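Local coordinates for protein tungsten-containing formylmethanofuran dehydrogenase 2 subunit C (Methanothermobacter wolfeii, PDB 5T5I) that forms the beta-helical C subunit of a tungsten-containing formylmethanofuran dehydrogenase, an enzyme complex that probably converts carbon dioxide and methanofuran to formylmethanofuran in methanogenesis, at residues K212-F218 and C264-I268. Numbering follows the deposited sequence.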
ATOM      1  N   LYS C 212     -31.013 -11.327   0.552  1.00 24.30           N
ATOM      2  CA  LYS C 212     -30.621 -12.690   0.951  1.00 25.16           C
ATOM      3  C   LYS C 212     -29.240 -13.081   0.405  1.00 29.76           C
ATOM      4  O   LYS C 212     -28.592 -13.961   0.962  1.00 28.49           O
ATOM      5  CB  LYS C 212     -31.650 -13.725   0.512  1.00 27.57           C
ATOM      6  CG  LYS C 212     -33.057 -13.469   1.013  1.00 31.05           C
ATOM      7  CD  LYS C 212     -33.938 -14.676   0.684  1.00 36.74           C
ATOM      8  CE  LYS C 212     -35.342 -14.559   1.195  1.00 42.48           C
ATOM      9  NZ  LYS C 212     -36.181 -15.740   0.803  1.00 43.13           N
ATOM     10  N   GLY C 213     -28.820 -12.448  -0.688  1.00 27.82           N
ATOM     11  CA  GLY C 213     -27.502 -12.671  -1.270  1.00 28.35           C
ATOM     12  C   GLY C 213     -26.501 -11.651  -0.755  1.00 32.51           C
ATOM     13  O   GLY C 213     -26.641 -11.118   0.357  1.00 30.95           O
ATOM     14  N   MET C 214     -25.472 -11.394  -1.555  1.00 30.42           N
ATOM     15  CA  MET C 214     -24.387 -10.487  -1.197  1.00 30.15           C
ATOM     16  C   MET C 214     -24.615  -9.068  -1.700  1.00 31.64           C
ATOM     17  O   MET C 214     -24.916  -8.882  -2.878  1.00 30.98           O
ATOM     18  CB  MET C 214     -23.067 -11.023  -1.797  1.00 33.89           C
ATOM     19  CG  MET C 214     -21.860 -10.138  -1.544  1.00 39.14           C
ATOM     20  SD  MET C 214     -20.328 -10.900  -2.118  1.00 46.01           S
ATOM     21  CE  MET C 214     -19.149  -9.895  -1.297  1.00 43.56           C
ATOM     22  N   MET C 215     -24.375  -8.068  -0.833  1.00 26.61           N
ATOM     23  CA  MET C 215     -24.344  -6.650  -1.228  1.00 26.54           C
ATOM     24  C   MET C 215     -22.839  -6.381  -1.411  1.00 30.68           C
ATOM     25  O   MET C 215     -22.095  -6.492  -0.435  1.00 30.55           O
ATOM     26  CB  MET C 215     -24.910  -5.709  -0.147  1.00 28.60           C
ATOM     27  CG  MET C 215     -26.373  -5.906   0.128  1.00 31.01           C
ATOM     28  SD  MET C 215     -27.123  -4.524   1.011  1.00 32.76           S
ATOM     29  CE  MET C 215     -26.133  -4.452   2.437  1.00 30.66           C
ATOM     30  N   GLN C 216     -22.365  -6.116  -2.640  1.00 27.42           N
ATOM     31  CA  GLN C 216     -20.924  -5.878  -2.844  1.00 26.98           C
ATOM     32  C   GLN C 216     -20.434  -4.637  -2.072  1.00 28.35           C
ATOM     33  O   GLN C 216     -19.340  -4.663  -1.510  1.00 28.31           O
ATOM     34  CB  GLN C 216     -20.564  -5.725  -4.333  1.00 27.93           C
ATOM     35  CG  GLN C 216     -20.761  -6.976  -5.187  1.00 44.09           C
ATOM     36  CD  GLN C 216     -20.332  -6.747  -6.627  1.00 66.29           C
ATOM     37  OE1 GLN C 216     -19.370  -6.027  -6.915  1.00 63.14           O
ATOM     38  NE2 GLN C 216     -21.007  -7.378  -7.576  1.00 59.85           N
ATOM     39  N   GLU C 217     -21.255  -3.563  -2.067  1.00 23.41           N
ATOM     40  CA  GLU C 217     -20.977  -2.287  -1.402  1.00 23.37           C
ATOM     41  C   GLU C 217     -22.238  -1.775  -0.726  1.00 26.03           C
ATOM     42  O   GLU C 217     -23.335  -2.063  -1.187  1.00 26.47           O
ATOM     43  CB  GLU C 217     -20.550  -1.238  -2.425  1.00 24.26           C
ATOM     44  CG  GLU C 217     -19.295  -1.578  -3.209  1.00 30.00           C
ATOM     45  CD  GLU C 217     -19.097  -0.629  -4.374  1.00 49.83           C
ATOM     46  OE1 GLU C 217     -18.909   0.583  -4.125  1.00 37.07           O
ATOM     47  OE2 GLU C 217     -19.255  -1.068  -5.535  1.00 42.15           O
ATOM     48  N   PHE C 218     -22.079  -1.013   0.357  1.00 21.78           N
ATOM     49  CA  PHE C 218     -23.204  -0.433   1.085  1.00 21.11           C
ATOM     50  C   PHE C 218     -22.926   1.064   1.361  1.00 25.55           C
ATOM     51  O   PHE C 218     -22.105   1.650   0.653  1.00 27.11           O
ATOM     52  CB  PHE C 218     -23.551  -1.285   2.319  1.00 21.74           C
ATOM     53  CG  PHE C 218     -24.881  -1.026   3.008  1.00 22.18           C
ATOM     54  CD1 PHE C 218     -26.042  -0.806   2.271  1.00 22.83           C
ATOM     55  CD2 PHE C 218     -24.957  -0.947   4.393  1.00 24.70           C
ATOM     56  CE1 PHE C 218     -27.251  -0.537   2.909  1.00 24.00           C
ATOM     57  CE2 PHE C 218     -26.171  -0.678   5.026  1.00 25.72           C
ATOM     58  CZ  PHE C 218     -27.313  -0.500   4.282  1.00 24.44           C
ATOM     59  N   CYS C 264     -23.094 -13.980   3.749  1.00 42.51           N
ATOM     60  CA  CYS C 264     -22.327 -13.372   2.651  1.00 44.46           C
ATOM     61  C   CYS C 264     -22.160 -11.851   2.765  1.00 43.44           C
ATOM     62  O   CYS C 264     -21.737 -11.236   1.788  1.00 43.20           O
ATOM     63  CB  CYS C 264     -22.936 -13.776   1.310  1.00 46.87           C
ATOM     64  SG  CYS C 264     -24.743 -13.874   1.321  1.00 51.76           S
ATOM     65  N   ASN C 265     -22.407 -11.247   3.957  1.00 36.40           N
ATOM     66  CA  ASN C 265     -22.273  -9.792   4.145  1.00 33.37           C
ATOM     67  C   ASN C 265     -21.426  -9.384   5.359  1.00 34.77           C
ATOM     68  O   ASN C 265     -21.576  -8.269   5.861  1.00 31.93           O
ATOM     69  CB  ASN C 265     -23.661  -9.154   4.203  1.00 28.31           C
ATOM     70  CG  ASN C 265     -24.352  -9.235   2.869  1.00 37.84           C
ATOM     71  OD1 ASN C 265     -23.931  -8.596   1.897  1.00 32.41           O
ATOM     72  ND2 ASN C 265     -25.366 -10.070   2.758  1.00 25.74           N
ATOM     73  N   GLY C 266     -20.487 -10.235   5.767  1.00 31.77           N
ATOM     74  CA  GLY C 266     -19.582  -9.929   6.871  1.00 32.52           C
ATOM     75  C   GLY C 266     -18.755  -8.678   6.623  1.00 36.51           C
ATOM     76  O   GLY C 266     -18.469  -7.937   7.561  1.00 36.32           O
ATOM     77  N   HIS C 267     -18.407  -8.413   5.352  1.00 32.30           N
ATOM     78  CA  HIS C 267     -17.645  -7.226   4.951  1.00 32.60           C
ATOM     79  C   HIS C 267     -18.455  -5.904   5.065  1.00 37.87           C
ATOM     80  O   HIS C 267     -17.845  -4.838   5.106  1.00 37.62           O
ATOM     81  CB  HIS C 267     -17.112  -7.407   3.519  1.00 33.19           C
ATOM     82  CG  HIS C 267     -18.197  -7.449   2.492  1.00 35.46           C
ATOM     83  ND1 HIS C 267     -19.055  -8.533   2.404  1.00 36.95           N
ATOM     84  CD2 HIS C 267     -18.569  -6.522   1.580  1.00 35.35           C
ATOM     85  CE1 HIS C 267     -19.918  -8.229   1.448  1.00 35.05           C
ATOM     86  NE2 HIS C 267     -19.657  -7.034   0.915  1.00 34.71           N
ATOM     87  N   ILE C 268     -19.811  -5.980   5.091  1.00 34.63           N
ATOM     88  CA  ILE C 268     -20.733  -4.832   5.212  1.00 35.71           C
ATOM     89  C   ILE C 268     -20.930  -4.429   6.681  1.00 42.91           C
ATOM     90  O   ILE C 268     -21.201  -3.253   6.944  1.00 42.06           O
ATOM     91  CB  ILE C 268     -22.105  -5.178   4.522  1.00 38.99           C
ATOM     92  CG1 ILE C 268     -21.919  -5.488   3.023  1.00 38.92           C
ATOM     93  CG2 ILE C 268     -23.160  -4.093   4.710  1.00 40.68           C
ATOM     94  CD1 ILE C 268     -21.163  -4.421   2.205  1.00 41.03           C
TER
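The N265 amide bridges two backbone groups of 212-218: OD1 accepts the M215 N-H on a lone pair at 2.8 Å, nearly straight at 176°, while ND2 donates to G213 O at 2.9 Å and also bonds A261 O. Next along, H267 NE2 donates to M215 O at 2.8 Å, bent to 136°, and weakly to Q216 O. M214 crosses this histidine at about a right angle. Its CB lies 4.2 Å from C264 CB; CG, anti to the backbone N (chi1 178°), rests 3.5 Å from C264 O; the chain beyond is extended, so SD passes obliquely by the imidazole and CE ends 3.3 Å from H267 CE1. On the buried side I268 CG2 packs 3.6 Å from F218 CD2 and meets M215 CE, which itself lies over one face of the F218 ring. Shortening N265 to an alanine is likely to leave the M215 N-H and G213 O without their side-chain mates. Thus the loop after strand 208-211, at the end of the parallel beta-helix, is joined to the C-terminal loop after strand 256-261 by hydrogen bonds beside an apolar core; on 212-218 they engage the main chain, while on 264-268 they depend on the N265 and H267 side chains.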